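Mevalonate kinase (Staphylococcus aureus, PDB 2X7I) probably catalyses the ATP-dependent phosphorylation of mevalonate to phosphomevalonate in the bacterial mevalonate pathway, as a member of the GHMP kinase family. Local coordinates at residues 228-233 / 262-267; 174-179 / 275-280; 28-33 / 212-217. All blocks are in the same frame, centred on the assembly; numbering follows the deposited sequence.

Contact 1 (228-233 / 262-267); sequences ALADIF and AIAGKL
Phe233 and Lys266 meet where helix 226-243 packs on strand 264-267, an outer strand of the four-stranded antiparallel sheet in the C-terminal part of this GHMP kinase. Lys266 opens the Lys-Leu-Thr-Gly-Ala-Gly sequence, which matches the third conserved motif of the family. The helix and strand segments run at 47° to each other, with axes 7.1 Å apart. At the upstream end Ala230 and Ala264 face each other closely: CB of Ala264 sits 3.5 Å from O of Ala230, and the CD1 tip of Ile263 reaches CB of Ala230. One turn on, CB of Phe233 rests 3.8 Å from CB of Ala264. The Phe233 ring then offers a face to Lys266, whose CD lies 3.7 Å above the ring plane, over the centre, in a CH-pi contact; CG sits closer to the CD2 side. The lysine side chain crosses the phenylalanine at about a right angle. Its CG lies between the backbone N and the carbonyl carbon (chi1 74°); the chain bends at chi3 and chi4, and NZ stands higher over the same face, 5.9 Å from the Phe233 centroid, at most a weak cation-pi attraction. NZ instead donates to Leu267 O at 2.7 Å, tilted 33° from the carbonyl plane, and also to Leu17 O. Asn234 ND2, on the same helix, also bonds to Ile263 O. The lysine is thus divided by chemistry: its methylene shaft is spent on the aromatic face, its buried ammonium on two main-chain carbonyl oxygens.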
loop_
_atom_site.group_PDB
_atom_site.type_symbol
_atom_site.label_atom_id
_atom_site.label_comp_id
_atom_site.label_asym_id
_atom_site.label_seq_id
_atom_site.Cartn_x
_atom_site.Cartn_y
_atom_site.Cartn_z
ATOM N N ALA A 228 6.148 -14.430 16.709
ATOM C CA ALA A 228 7.457 -14.364 16.060
ATOM C C ALA A 228 7.561 -13.148 15.139
ATOM O O ALA A 228 8.612 -12.515 15.061
ATOM C CB ALA A 228 7.737 -15.633 15.297
ATOM N N LEU A 229 6.477 -12.814 14.442
ATOM C CA LEU A 229 6.457 -11.594 13.632
ATOM C C LEU A 229 6.598 -10.357 14.521
ATOM O O LEU A 229 7.238 -9.386 14.131
ATOM C CB LEU A 229 5.183 -11.496 12.780
ATOM C CG LEU A 229 5.214 -10.399 11.706
ATOM C CD1 LEU A 229 6.334 -10.624 10.688
ATOM C CD2 LEU A 229 3.872 -10.283 11.005
ATOM N N ALA A 230 6.004 -10.392 15.708
ATOM C CA ALA A 230 6.194 -9.330 16.698
ATOM C C ALA A 230 7.681 -9.182 17.085
ATOM O O ALA A 230 8.234 -8.079 17.076
ATOM C CB ALA A 230 5.341 -9.608 17.938
ATOM N N ASP A 231 8.321 -10.300 17.403
ATOM C CA ASP A 231 9.758 -10.329 17.658
ATOM C C ASP A 231 10.518 -9.661 16.502
ATOM O O ASP A 231 11.285 -8.721 16.713
ATOM C CB ASP A 231 10.210 -11.777 17.860
ATOM C CG ASP A 231 11.714 -11.924 17.996
ATOM O OD1 ASP A 231 12.432 -10.914 18.148
ATOM O OD2 ASP A 231 12.186 -13.075 17.951
ATOM N N ILE A 232 10.269 -10.130 15.285
ATOM C CA ILE A 232 10.929 -9.604 14.086
ATOM C C ILE A 232 10.701 -8.101 13.897
ATOM O O ILE A 232 11.638 -7.378 13.580
ATOM C CB ILE A 232 10.496 -10.399 12.820
ATOM C CG1 ILE A 232 11.102 -11.808 12.873
ATOM C CG2 ILE A 232 10.924 -9.694 11.550
ATOM C CD1 ILE A 232 10.503 -12.773 11.895
ATOM N N PHE A 233 9.473 -7.631 14.103
ATOM C CA PHE A 233 9.189 -6.184 14.035
ATOM C C PHE A 233 10.080 -5.416 15.016
ATOM O O PHE A 233 10.688 -4.417 14.654
ATOM C CB PHE A 233 7.724 -5.885 14.361
ATOM C CG PHE A 233 6.801 -5.845 13.158
ATOM C CD1 PHE A 233 6.978 -6.698 12.073
ATOM C CD2 PHE A 233 5.731 -4.965 13.137
ATOM C CE1 PHE A 233 6.116 -6.655 10.984
ATOM C CE2 PHE A 233 4.869 -4.913 12.050
ATOM C CZ PHE A 233 5.066 -5.769 10.973
ATOM N N ALA A 262 0.115 -2.021 22.029
ATOM C CA ALA A 262 0.854 -2.517 20.867
ATOM C C ALA A 262 2.039 -3.348 21.356
ATOM O O ALA A 262 2.846 -2.855 22.134
ATOM C CB ALA A 262 1.343 -1.364 19.986
ATOM N N ILE A 263 2.127 -4.599 20.900
ATOM C CA ILE A 263 3.187 -5.517 21.324
ATOM C C ILE A 263 4.430 -5.401 20.471
ATOM O O ILE A 263 5.456 -5.992 20.792
ATOM C CB ILE A 263 2.724 -7.010 21.333
ATOM C CG1 ILE A 263 2.394 -7.523 19.922
ATOM C CG2 ILE A 263 1.527 -7.190 22.258
ATOM C CD1 ILE A 263 2.028 -8.994 19.894
ATOM N N ALA A 264 4.335 -4.648 19.380
ATOM C CA ALA A 264 5.462 -4.459 18.471
ATOM C C ALA A 264 5.252 -3.222 17.601
ATOM O O ALA A 264 4.124 -2.766 17.425
ATOM C CB ALA A 264 5.659 -5.704 17.596
ATOM N N GLY A 265 6.346 -2.702 17.055
ATOM C CA GLY A 265 6.314 -1.519 16.209
ATOM C C GLY A 265 7.528 -1.423 15.300
ATOM O O GLY A 265 8.635 -1.827 15.679
ATOM N N LYS A 266 7.311 -0.915 14.085
ATOM C CA LYS A 266 8.395 -0.576 13.158
ATOM C C LYS A 266 7.929 0.407 12.099
ATOM O O LYS A 266 6.738 0.625 11.911
ATOM C CB LYS A 266 8.964 -1.824 12.470
ATOM C CG LYS A 266 8.077 -2.447 11.371
ATOM C CD LYS A 266 8.743 -3.652 10.718
ATOM C CE LYS A 266 9.890 -3.275 9.768
ATOM N NZ LYS A 266 9.429 -2.609 8.517
ATOM N N LEU A 267 8.889 1.005 11.412
ATOM C CA LEU A 267 8.618 1.874 10.280
ATOM C C LEU A 267 8.732 1.053 9.006
ATOM O O LEU A 267 9.482 0.079 8.945
ATOM C CB LEU A 267 9.628 3.015 10.246
ATOM C CG LEU A 267 9.687 3.917 11.483
ATOM C CD1 LEU A 267 10.792 4.961 11.330
ATOM C CD2 LEU A 267 8.343 4.589 11.737
#

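Contact 2 (174-179 / 275-280); sequences GYMVVI and SMLLLA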
loop_
_atom_site.group_PDB
_atom_site.type_symbol
_atom_site.label_atom_id
_atom_site.label_comp_id
_atom_site.label_asym_id
_atom_site.label_seq_id
_atom_site.Cartn_x
_atom_site.Cartn_y
_atom_site.Cartn_z
ATOM N N GLY A 174 -4.087 -11.918 14.472
ATOM C CA GLY A 174 -3.776 -10.629 15.062
ATOM C C GLY A 174 -4.125 -9.449 14.180
ATOM O O GLY A 174 -4.713 -9.604 13.107
ATOM N N TYR A 175 -3.758 -8.261 14.656
ATOM C CA TYR A 175 -4.110 -7.013 14.007
ATOM C C TYR A 175 -2.891 -6.130 13.896
ATOM O O TYR A 175 -1.954 -6.220 14.700
ATOM C CB TYR A 175 -5.198 -6.291 14.805
ATOM C CG TYR A 175 -6.537 -6.993 14.758
ATOM C CD1 TYR A 175 -6.762 -8.163 15.489
ATOM C CD2 TYR A 175 -7.569 -6.507 13.962
ATOM C CE1 TYR A 175 -7.983 -8.823 15.433
ATOM C CE2 TYR A 175 -8.792 -7.151 13.908
ATOM C CZ TYR A 175 -8.996 -8.307 14.646
ATOM O OH TYR A 175 -10.212 -8.947 14.589
ATOM N N MET A 176 -2.913 -5.276 12.882
ATOM C CA MET A 176 -1.839 -4.337 12.634
ATOM C C MET A 176 -2.469 -2.966 12.469
ATOM O O MET A 176 -3.334 -2.779 11.605
ATOM C CB MET A 176 -1.065 -4.737 11.377
ATOM C CG MET A 176 0.022 -3.750 10.969
ATOM S SD MET A 176 1.045 -4.335 9.613
ATOM C CE MET A 176 -0.117 -4.404 8.248
ATOM N N VAL A 177 -2.070 -2.025 13.324
ATOM C CA VAL A 177 -2.456 -0.621 13.160
ATOM C C VAL A 177 -1.444 0.055 12.245
ATOM O O VAL A 177 -0.247 0.001 12.496
ATOM C CB VAL A 177 -2.500 0.138 14.505
ATOM C CG1 VAL A 177 -2.853 1.604 14.283
ATOM C CG2 VAL A 177 -3.493 -0.513 15.445
ATOM N N VAL A 178 -1.938 0.677 11.184
ATOM C CA VAL A 178 -1.111 1.386 10.228
ATOM C C VAL A 178 -1.284 2.873 10.488
ATOM O O VAL A 178 -2.397 3.378 10.464
ATOM C CB VAL A 178 -1.522 1.029 8.792
ATOM C CG1 VAL A 178 -0.733 1.840 7.773
ATOM C CG2 VAL A 178 -1.344 -0.470 8.556
ATOM N N ILE A 179 -0.184 3.562 10.767
ATOM C CA ILE A 179 -0.213 4.986 11.083
ATOM C C ILE A 179 0.540 5.808 10.033
ATOM O O ILE A 179 1.656 5.479 9.667
ATOM C CB ILE A 179 0.419 5.259 12.454
ATOM C CG1 ILE A 179 -0.368 4.551 13.559
ATOM C CG2 ILE A 179 0.489 6.762 12.715
ATOM C CD1 ILE A 179 0.420 4.333 14.842
ATOM N N SER A 275 4.708 4.421 6.559
ATOM C CA SER A 275 3.763 4.063 7.610
ATOM C C SER A 275 4.520 3.694 8.877
ATOM O O SER A 275 5.703 3.317 8.827
ATOM C CB SER A 275 2.892 2.881 7.175
ATOM O OG SER A 275 2.133 3.204 6.022
ATOM N N MET A 276 3.836 3.827 10.009
ATOM C CA MET A 276 4.245 3.147 11.235
ATOM C C MET A 276 3.299 1.973 11.352
ATOM O O MET A 276 2.092 2.138 11.168
ATOM C CB MET A 276 4.127 4.054 12.461
ATOM C CG MET A 276 4.779 3.474 13.713
ATOM S SD MET A 276 4.846 4.613 15.120
ATOM C CE MET A 276 3.302 4.219 15.891
ATOM N N LEU A 277 3.848 0.794 11.619
ATOM C CA LEU A 277 3.063 -0.425 11.764
ATOM C C LEU A 277 3.138 -0.908 13.218
ATOM O O LEU A 277 4.233 -1.156 13.727
ATOM C CB LEU A 277 3.594 -1.511 10.819
ATOM C CG LEU A 277 3.890 -1.090 9.371
ATOM C CD1 LEU A 277 4.576 -2.198 8.594
ATOM C CD2 LEU A 277 2.623 -0.659 8.665
ATOM N N LEU A 278 1.987 -1.027 13.881
ATOM C CA LEU A 278 1.934 -1.526 15.262
ATOM C C LEU A 278 1.100 -2.800 15.321
ATOM O O LEU A 278 0.035 -2.871 14.715
ATOM C CB LEU A 278 1.332 -0.481 16.217
ATOM C CG LEU A 278 2.031 0.887 16.257
ATOM C CD1 LEU A 278 1.227 1.904 17.077
ATOM C CD2 LEU A 278 3.433 0.747 16.802
ATOM N N LEU A 279 1.584 -3.793 16.061
ATOM C CA LEU A 279 0.925 -5.082 16.146
ATOM C C LEU A 279 0.132 -5.190 17.443
ATOM O O LEU A 279 0.641 -4.892 18.520
ATOM C CB LEU A 279 1.951 -6.216 16.045
ATOM C CG LEU A 279 2.714 -6.351 14.721
ATOM C CD1 LEU A 279 3.479 -7.666 14.686
ATOM C CD2 LEU A 279 1.781 -6.259 13.511
ATOM N N ALA A 280 -1.127 -5.600 17.317
ATOM C CA ALA A 280 -2.024 -5.775 18.457
ATOM C C ALA A 280 -2.628 -7.159 18.361
ATOM O O ALA A 280 -2.808 -7.680 17.262
ATOM C CB ALA A 280 -3.112 -4.732 18.439
#
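Val177 and Leu278 pair at the middle of two antiparallel strands, 175-180 and 276-280, the central pair of the C-terminal sheet. Six backbone hydrogen bonds join Tyr175 with Ala280, Val177 with Leu278 and Ile179 with Met276, each pair bonded both ways; Val177 N to Leu278 O spans 2.7 Å. Between them, Met176 opposite Leu279 and Val178 opposite Leu277 are non-hydrogen-bonded pairs, where CA-H groups lean on carbonyls, as with Met176 CA 3.2 Å from Leu278 O. The packing is dense toward Ile179. Its side chain runs beside that of Met276, with CB to CB at 3.9 Å, and crosses that of Leu278 at a slant; the modelled ends of Ile179 and Met276 are too close to be trusted. On the other face Val178 CG1 lies 3.6 Å from Ser275 OG. Met176 CG is anti to its backbone N (chi1 176°), and its SD lies 4.0 Å from Leu277 CB, the two side chains side by side. The opposite end is looser: Tyr175 CB stands 4.5 Å from Ala280 CB, and the partly exposed tyrosine ring turns off from the partner strand. Helices 283-295 and 248-259 cover the face of Val177, Ile179, Met276 and Leu278, while Leu17 meets Met176 on the other face; strands 300-305 and 264-267 flank the pair, bonded to 175-180 and 276-280 respectively.

Contact 3 (28-33 / 212-217); sequences PAIAVP and KLVLRA
The start of strand 29-45 passes helix 203-222 at 46°, with segment axes 8.3 Å apart, and the CA atoms of the two segments come nearest at Ala29 and Val214. The strand belongs to the large mixed sheet of the N-terminal part of the kinase, which has the S5-like fold of GHMP enzymes, so this is packing of a helix from later in the chain against the beginning of that strand. No hydrogen bond crosses; the contact is apolar. Val214 carries most of it, aimed at the strand and touching three successive residues. Its CG1, anti to the backbone N (chi1 170°), reaches both the main chain, at 3.7 Å from Ala29 N, and the flank of the next residue, at 3.7 Å from Ile30 CG1. CG2, on the branch beside the valine N, meets the ring of Pro28 at CB, 4.0 Å away. The Ile30 and Val214 side chains pass one another pointing opposite ways, and Ile30 extends on to Ala217, about one turn along the helix. Ile18 is a common neighbour of Val214 and Ala217, and Trp158 of strand 157-160 also borders Val214. Pro28 is partly exposed, whereas Ala29, Ile30, Val214 and Ala217 are buried. At the far end the Ile30 CD1 methyl lies against Ala217, 3.8 Å from its CB and 3.7 Å from its carbonyl C.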
loop_
_atom_site.group_PDB
_atom_site.type_symbol
_atom_site.label_atom_id
_atom_site.label_comp_id
_atom_site.label_asym_id
_atom_site.label_seq_id
_atom_site.Cartn_x
_atom_site.Cartn_y
_atom_site.Cartn_z
ATOM N N PRO A 28 15.651 -7.796 -0.687
ATOM C CA PRO A 28 14.691 -8.478 0.196
ATOM C C PRO A 28 13.471 -7.645 0.615
ATOM O O PRO A 28 13.593 -6.460 0.930
ATOM C CB PRO A 28 15.530 -8.832 1.433
ATOM C CG PRO A 28 16.923 -8.556 1.068
ATOM C CD PRO A 28 16.903 -7.501 0.023
ATOM N N ALA A 29 12.308 -8.288 0.623
ATOM C CA ALA A 29 11.070 -7.645 1.023
ATOM C C ALA A 29 9.947 -8.663 1.275
ATOM O O ALA A 29 9.930 -9.748 0.696
ATOM C CB ALA A 29 10.633 -6.636 -0.047
ATOM N N ILE A 30 9.010 -8.290 2.145
ATOM C CA ILE A 30 7.744 -8.988 2.258
ATOM C C ILE A 30 6.590 -7.995 2.112
ATOM O O ILE A 30 6.372 -7.148 2.976
ATOM C CB ILE A 30 7.624 -9.747 3.590
ATOM C CG1 ILE A 30 8.672 -10.867 3.636
ATOM C CG2 ILE A 30 6.201 -10.289 3.759
ATOM C CD1 ILE A 30 8.224 -12.121 4.334
ATOM N N ALA A 31 5.860 -8.114 1.005
ATOM C CA ALA A 31 4.699 -7.278 0.738
ATOM C C ALA A 31 3.432 -8.100 0.966
ATOM O O ALA A 31 3.417 -9.304 0.701
ATOM C CB ALA A 31 4.744 -6.771 -0.672
ATOM N N VAL A 32 2.381 -7.453 1.466
ATOM C CA VAL A 32 1.082 -8.096 1.649
ATOM C C VAL A 32 -0.013 -7.132 1.223
ATOM O O VAL A 32 0.197 -5.915 1.263
ATOM C CB VAL A 32 0.816 -8.508 3.133
ATOM C CG1 VAL A 32 1.848 -9.500 3.604
ATOM C CG2 VAL A 32 0.776 -7.278 4.044
ATOM N N PRO A 33 -1.189 -7.663 0.842
ATOM C CA PRO A 33 -2.319 -6.801 0.517
ATOM C C PRO A 33 -2.702 -5.918 1.696
ATOM O O PRO A 33 -2.638 -6.364 2.831
ATOM C CB PRO A 33 -3.453 -7.793 0.214
ATOM C CG PRO A 33 -2.807 -9.077 -0.051
ATOM C CD PRO A 33 -1.540 -9.090 0.730
ATOM N N LYS A 212 18.309 -10.681 6.464
ATOM C CA LYS A 212 18.091 -11.873 7.299
ATOM C C LYS A 212 16.734 -11.855 8.016
ATOM O O LYS A 212 16.116 -12.898 8.171
ATOM C CB LYS A 212 19.246 -12.148 8.298
ATOM C CG LYS A 212 19.800 -10.956 9.081
ATOM C CD LYS A 212 20.973 -11.381 9.984
ATOM C CE LYS A 212 22.050 -10.302 10.098
ATOM N NZ LYS A 212 22.925 -10.213 8.880
ATOM N N LEU A 213 16.262 -10.680 8.433
ATOM C CA LEU A 213 14.943 -10.574 9.074
ATOM C C LEU A 213 13.775 -10.865 8.121
ATOM O O LEU A 213 12.743 -11.364 8.560
ATOM C CB LEU A 213 14.760 -9.205 9.726
ATOM C CG LEU A 213 15.671 -8.931 10.927
ATOM C CD1 LEU A 213 15.614 -7.456 11.320
ATOM C CD2 LEU A 213 15.297 -9.822 12.105
ATOM N N VAL A 214 13.932 -10.539 6.837
ATOM C CA VAL A 214 12.947 -10.902 5.813
ATOM C C VAL A 214 12.911 -12.425 5.606
ATOM O O VAL A 214 11.852 -12.989 5.324
ATOM C CB VAL A 214 13.233 -10.196 4.450
ATOM C CG1 VAL A 214 12.351 -10.762 3.343
ATOM C CG2 VAL A 214 13.040 -8.691 4.570
ATOM N N LEU A 215 14.060 -13.084 5.752
ATOM C CA LEU A 215 14.142 -14.536 5.600
ATOM C C LEU A 215 13.389 -15.241 6.730
ATOM O O LEU A 215 12.630 -16.178 6.489
ATOM C CB LEU A 215 15.602 -15.001 5.553
ATOM C CG LEU A 215 15.851 -16.501 5.368
ATOM C CD1 LEU A 215 15.044 -17.057 4.193
ATOM C CD2 LEU A 215 17.347 -16.793 5.202
ATOM N N ARG A 216 13.589 -14.782 7.960
ATOM C CA ARG A 216 12.835 -15.317 9.090
ATOM C C ARG A 216 11.340 -14.987 8.997
ATOM O O ARG A 216 10.508 -15.779 9.416
ATOM C CB ARG A 216 13.383 -14.779 10.402
ATOM C CG ARG A 216 14.812 -15.203 10.709
ATOM C CD ARG A 216 15.381 -14.369 11.864
ATOM N NE ARG A 216 14.469 -14.308 13.019
ATOM C CZ ARG A 216 14.684 -13.562 14.104
ATOM N NH1 ARG A 216 15.781 -12.814 14.205
ATOM N NH2 ARG A 216 13.803 -13.572 15.102
ATOM N N ALA A 217 11.012 -13.814 8.465
ATOM C CA ALA A 217 9.614 -13.386 8.296
ATOM C C ALA A 217 8.827 -14.260 7.321
ATOM O O ALA A 217 7.634 -14.457 7.492
ATOM C CB ALA A 217 9.569 -11.940 7.839
#

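Contacts 1 and 2 reach the same sheet, centres 9 Å apart: strands 264-267 and 276-280 are adjacent, with Ile263 N 2.8 Å from Leu279 O, and Phe233 CE2 packs 3.7 Å from Leu279 CD2. Contact 3 lies about 13 Å from contact 1, centre to centre, and joins it through consecutive helices, where Ile232 CD1 meets Ala217 N at 3.6 Å beside a long, weak Asp231-Arg216 ion pair. Contacts 2 and 3 do not touch, their nearest atoms being about 5 Å apart. Leu17 borders all three, and Ile18 lies beside contacts 1 and 3. Strand 264-267 runs into the third conserved motif of the family, which probably lines the active site.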